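Local coordinates for protein pheromone from Euplotes raikovi Er-13 (Euplotes raikovi, PDB 6E6N) that probably acts as a secreted, water-borne mating signal of the ciliate, recognised by receptors on the surface of Euplotes cells, at residues C3-C16 against A26-C38. Sequence-based numbering, arbitrary orientation. Where two conformers were deposited one is given.
Sequences CAIAAQQCTNEEGC and ATMGCLMYIWNNC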
loop_
_atom_site.group_PDB
_atom_site.type_symbol
_atom_site.label_atom_id
_atom_site.label_comp_id
_atom_site.label_asym_id
_atom_site.label_seq_id
_atom_site.Cartn_x
_atom_site.Cartn_y
_atom_site.Cartn_z
ATOM N N CYS A 3 0.744 -6.626 1.177
ATOM C CA CYS A 3 0.560 -5.314 0.556
ATOM C C CYS A 3 -0.909 -5.042 0.238
ATOM O O CYS A 3 -1.427 -3.954 0.517
ATOM C CB CYS A 3 1.420 -5.248 -0.707
ATOM S SG CYS A 3 1.439 -3.597 -1.491
ATOM N N ALA A 4 -1.598 -6.018 -0.346
ATOM C CA ALA A 4 -3.036 -5.871 -0.619
ATOM C C ALA A 4 -3.829 -5.663 0.681
ATOM O O ALA A 4 -4.741 -4.831 0.744
ATOM C CB ALA A 4 -3.577 -7.067 -1.360
ATOM N N ILE A 5 -3.434 -6.372 1.760
ATOM C CA ILE A 5 -4.102 -6.196 3.000
ATOM C C ILE A 5 -3.917 -4.762 3.526
ATOM O O ILE A 5 -4.868 -4.114 3.960
ATOM C CB ILE A 5 -3.634 -7.265 4.049
ATOM C CG1 ILE A 5 -4.130 -8.650 3.654
ATOM C CG2 ILE A 5 -4.088 -6.910 5.465
ATOM C CD1 ILE A 5 -3.417 -9.758 4.396
ATOM N N ALA A 6 -2.696 -4.245 3.445
ATOM C CA ALA A 6 -2.428 -2.871 3.919
ATOM C C ALA A 6 -3.246 -1.856 3.184
ATOM O O ALA A 6 -3.832 -0.962 3.768
ATOM C CB ALA A 6 -0.914 -2.597 3.797
ATOM N N ALA A 7 -3.293 -1.990 1.835
ATOM C CA ALA A 7 -4.069 -1.085 1.004
ATOM C C ALA A 7 -5.558 -1.163 1.369
ATOM O O ALA A 7 -6.199 -0.087 1.525
ATOM C CB ALA A 7 -3.848 -1.361 -0.479
ATOM N N GLN A 8 -6.095 -2.366 1.541
ATOM C CA GLN A 8 -7.526 -2.525 1.693
ATOM C C GLN A 8 -7.954 -1.930 3.025
ATOM O O GLN A 8 -9.046 -1.367 3.149
ATOM C CB GLN A 8 -7.919 -4.004 1.625
ATOM C CG GLN A 8 -9.399 -4.220 1.830
ATOM C CD GLN A 8 -9.918 -4.266 3.238
ATOM O OE1 GLN A 8 -9.175 -4.474 4.207
ATOM N NE2 GLN A 8 -11.235 -4.135 3.354
ATOM N N GLN A 9 -7.064 -2.047 4.008
ATOM C CA GLN A 9 -7.265 -1.502 5.341
ATOM C C GLN A 9 -7.049 0.036 5.409
ATOM O O GLN A 9 -7.240 0.617 6.463
ATOM C CB GLN A 9 -6.278 -2.237 6.282
ATOM C CG GLN A 9 -6.618 -3.706 6.508
ATOM C CD GLN A 9 -7.814 -3.873 7.399
ATOM O OE1 GLN A 9 -7.788 -3.426 8.550
ATOM N NE2 GLN A 9 -8.887 -4.496 6.883
ATOM N N CYS A 10 -6.732 0.695 4.294
ATOM C CA CYS A 10 -6.514 2.135 4.318
ATOM C C CYS A 10 -5.419 2.563 5.278
ATOM O O CYS A 10 -5.565 3.492 6.107
ATOM C CB CYS A 10 -7.839 2.896 4.490
ATOM S SG CYS A 10 -8.967 2.775 3.043
ATOM N N THR A 11 -4.310 1.845 5.186
ATOM C CA THR A 11 -3.067 2.266 5.838
ATOM C C THR A 11 -2.648 3.594 5.321
ATOM O O THR A 11 -3.257 4.183 4.440
ATOM C CB THR A 11 -1.997 1.168 5.596
ATOM O OG1 THR A 11 -0.878 1.355 6.473
ATOM C CG2 THR A 11 -1.450 1.209 4.149
ATOM N N ASN A 12 -1.602 4.139 5.939
ATOM C CA ASN A 12 -1.064 5.411 5.506
ATOM C C ASN A 12 0.145 5.165 4.599
ATOM O O ASN A 12 0.491 4.012 4.237
ATOM C CB ASN A 12 -0.746 6.299 6.694
ATOM C CG ASN A 12 0.241 5.716 7.659
ATOM O OD1 ASN A 12 0.936 4.748 7.363
ATOM N ND2 ASN A 12 0.275 6.296 8.878
ATOM N N GLU A 13 0.822 6.200 4.213
ATOM C CA GLU A 13 1.857 6.081 3.211
ATOM C C GLU A 13 3.073 5.291 3.686
ATOM O O GLU A 13 3.564 4.407 2.964
ATOM C CB GLU A 13 2.327 7.453 2.753
ATOM C CG GLU A 13 1.263 8.226 1.968
ATOM C CD GLU A 13 0.154 8.859 2.806
ATOM O OE1 GLU A 13 0.176 8.860 4.053
ATOM O OE2 GLU A 13 -0.784 9.305 2.146
ATOM N N GLU A 14 3.489 5.516 4.921
ATOM C CA GLU A 14 4.510 4.700 5.570
ATOM C C GLU A 14 4.072 3.243 5.705
ATOM O O GLU A 14 4.903 2.347 5.624
ATOM C CB GLU A 14 4.891 5.278 6.923
ATOM C CG GLU A 14 5.031 6.805 6.938
ATOM C CD GLU A 14 3.767 7.563 7.461
ATOM O OE1 GLU A 14 2.792 7.850 6.662
ATOM O OE2 GLU A 14 3.796 7.922 8.693
ATOM N N GLY A 15 2.781 3.027 5.911
ATOM C CA GLY A 15 2.287 1.704 5.982
ATOM C C GLY A 15 2.388 0.962 4.673
ATOM O O GLY A 15 2.691 -0.213 4.631
ATOM N N CYS A 16 2.086 1.647 3.575
ATOM C CA CYS A 16 2.300 1.047 2.283
ATOM C C CYS A 16 3.768 0.695 2.069
ATOM O O CYS A 16 4.107 -0.389 1.563
ATOM C CB CYS A 16 1.855 1.934 1.114
ATOM S SG CYS A 16 0.091 2.124 0.845
ATOM N N ALA A 26 4.363 -2.962 -6.273
ATOM C CA ALA A 26 3.284 -3.097 -5.304
ATOM C C ALA A 26 3.137 -1.900 -4.402
ATOM O O ALA A 26 2.025 -1.476 -4.034
ATOM C CB ALA A 26 3.513 -4.380 -4.482
ATOM N N THR A 27 4.269 -1.321 -4.005
ATOM C CA THR A 27 4.212 -0.148 -3.155
ATOM C C THR A 27 3.423 0.991 -3.850
ATOM O O THR A 27 2.607 1.653 -3.255
ATOM C CB THR A 27 5.636 0.337 -2.775
ATOM O OG1 THR A 27 6.323 -0.721 -2.092
ATOM C CG2 THR A 27 5.609 1.576 -1.885
ATOM N N MET A 28 3.786 1.205 -5.117
ATOM C CA MET A 28 3.100 2.201 -5.968
ATOM C C MET A 28 1.612 1.909 -5.992
ATOM O O MET A 28 0.815 2.805 -5.740
ATOM C CB MET A 28 3.750 2.203 -7.332
ATOM C CG MET A 28 3.070 3.098 -8.383
ATOM S SD MET A 28 1.648 2.296 -9.225
ATOM C CE MET A 28 2.497 0.977 -10.104
ATOM N N GLY A 29 1.221 0.642 -6.191
ATOM C CA GLY A 29 -0.230 0.272 -6.203
ATOM C C GLY A 29 -0.936 0.594 -4.909
ATOM O O GLY A 29 -2.078 1.066 -4.901
ATOM N N CYS A 30 -0.238 0.329 -3.815
ATOM C CA CYS A 30 -0.802 0.609 -2.535
ATOM C C CYS A 30 -1.039 2.099 -2.330
ATOM O O CYS A 30 -2.115 2.507 -1.889
ATOM C CB CYS A 30 0.091 0.036 -1.461
ATOM S SG CYS A 30 -0.478 0.193 0.284
ATOM N N LEU A 31 -0.043 2.920 -2.700
ATOM C CA LEU A 31 -0.183 4.369 -2.590
ATOM C C LEU A 31 -1.311 4.934 -3.460
ATOM O O LEU A 31 -2.146 5.713 -2.982
ATOM C CB LEU A 31 1.146 5.011 -2.923
ATOM C CG LEU A 31 2.302 4.790 -1.903
ATOM C CD1 LEU A 31 3.597 5.290 -2.529
ATOM C CD2 LEU A 31 1.984 5.488 -0.576
ATOM N N MET A 32 -1.363 4.478 -4.713
ATOM C CA MET A 32 -2.436 4.868 -5.650
ATOM C C MET A 32 -3.792 4.517 -5.019
ATOM O O MET A 32 -4.707 5.294 -5.004
ATOM C CB MET A 32 -2.289 4.142 -6.993
ATOM C CG MET A 32 -0.992 4.342 -7.766
ATOM S SD MET A 32 -1.026 5.811 -8.761
ATOM C CE MET A 32 -2.764 6.155 -8.844
ATOM N N TYR A 33 -3.895 3.304 -4.477
ATOM C CA TYR A 33 -5.136 2.856 -3.850
ATOM C C TYR A 33 -5.545 3.729 -2.709
ATOM O O TYR A 33 -6.713 4.168 -2.650
ATOM C CB TYR A 33 -5.046 1.404 -3.417
ATOM C CG TYR A 33 -6.388 0.904 -2.857
ATOM C CD1 TYR A 33 -7.389 0.510 -3.711
ATOM C CD2 TYR A 33 -6.667 0.962 -1.513
ATOM C CE1 TYR A 33 -8.652 0.152 -3.243
ATOM C CE2 TYR A 33 -7.934 0.574 -1.025
ATOM C CZ TYR A 33 -8.917 0.160 -1.920
ATOM O OH TYR A 33 -10.164 -0.186 -1.468
ATOM N N ILE A 34 -4.647 3.972 -1.758
ATOM C CA ILE A 34 -5.048 4.752 -0.573
ATOM C C ILE A 34 -5.322 6.215 -0.887
ATOM O O ILE A 34 -6.180 6.840 -0.286
ATOM C CB ILE A 34 -4.092 4.620 0.635
ATOM C CG1 ILE A 34 -2.728 5.287 0.363
ATOM C CG2 ILE A 34 -3.982 3.181 1.054
ATOM C CD1 ILE A 34 -1.826 5.354 1.600
ATOM N N TRP A 35 -4.640 6.753 -1.881
ATOM C CA TRP A 35 -4.871 8.126 -2.257
ATOM C C TRP A 35 -6.190 8.287 -2.957
ATOM O O TRP A 35 -6.805 9.330 -2.819
ATOM C CB TRP A 35 -3.745 8.597 -3.132
ATOM C CG TRP A 35 -2.442 8.756 -2.374
ATOM C CD1 TRP A 35 -2.274 8.860 -1.045
ATOM C CD2 TRP A 35 -1.154 8.829 -2.960
ATOM N NE1 TRP A 35 -0.920 9.005 -0.749
ATOM C CE2 TRP A 35 -0.226 9.018 -1.918
ATOM C CE3 TRP A 35 -0.699 8.814 -4.287
ATOM C CZ2 TRP A 35 1.130 9.134 -2.140
ATOM C CZ3 TRP A 35 0.684 8.952 -4.514
ATOM C CH2 TRP A 35 1.566 9.099 -3.428
ATOM N N ASN A 36 -6.655 7.251 -3.696
ATOM C CA ASN A 36 -7.888 7.339 -4.475
ATOM C C ASN A 36 -9.099 6.878 -3.702
ATOM O O ASN A 36 -10.204 7.365 -3.876
ATOM C CB ASN A 36 -7.787 6.547 -5.782
ATOM C CG ASN A 36 -8.894 6.913 -6.773
ATOM O OD1 ASN A 36 -9.324 8.082 -6.855
ATOM N ND2 ASN A 36 -9.403 5.916 -7.500
ATOM N N ASN A 37 -8.928 5.891 -2.864
ATOM C CA ASN A 37 -10.037 5.195 -2.242
ATOM C C ASN A 37 -10.164 5.345 -0.720
ATOM O O ASN A 37 -11.096 4.815 -0.133
ATOM C CB ASN A 37 -9.985 3.706 -2.636
ATOM C CG ASN A 37 -10.112 3.519 -4.140
ATOM O OD1 ASN A 37 -11.167 3.776 -4.732
ATOM N ND2 ASN A 37 -9.010 3.209 -4.779
ATOM N N CYS A 38 -9.279 6.090 -0.082
ATOM C CA CYS A 38 -9.258 6.160 1.397
ATOM C C CYS A 38 -9.233 7.593 1.847
ATOM O O CYS A 38 -9.741 7.838 2.942
ATOM C CB CYS A 38 -8.042 5.444 1.987
ATOM S SG CYS A 38 -7.890 3.694 1.574
ATOM O OXT CYS A 38 -8.728 8.471 1.128
HETATM O O HOH W 1 -10.720 -0.606 1.103
#
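Two disulfides cross this contact of the three-helix pheromone fold: Cys16–Cys30 ties helix 13-16 to helix 26-37 in the core, while Cys10–Cys38 joins the turn after helix 3-8 to the C-terminal residue at the exposed end. The axes of helices 3-8 and 26-37 run nearly parallel, 14° apart and 9.1 Å at closest approach. The Cys16–Cys30 bridge (chi3 -76°) is buried, with Ala7 CB 3.8 Å from Cys30 SG and Ile34 CD1 3.8 Å from Cys16 SG. Ile34 CG1 stands between its backbone N and carbonyl carbon (chi1 69°), which directs CD1 to the turn before helix 13-16, 3.4 Å from Thr11 O. Shortened to an alanine, Ile34 would lose CD1 and is likely to leave a gap between that turn and the Cys16 sulfur. Toward the C-terminus, the Tyr33 ring edge meets Ala7 O (CE2 to O 3.2 Å), and a water links Tyr33 OH with Gln8 O. On another flank, Trp35 NE1 donates to the anti lone pair of Glu13 OE2 at 2.9 Å, with the oxygen in the indole plane, while Glu13 CG lies 3.8 Å from Leu31 CD2. Cys3 adds a third disulfide, to Cys20. Covalent cross-links thus supplement a small apolar core, consistent with a compact, stable extracellular signal.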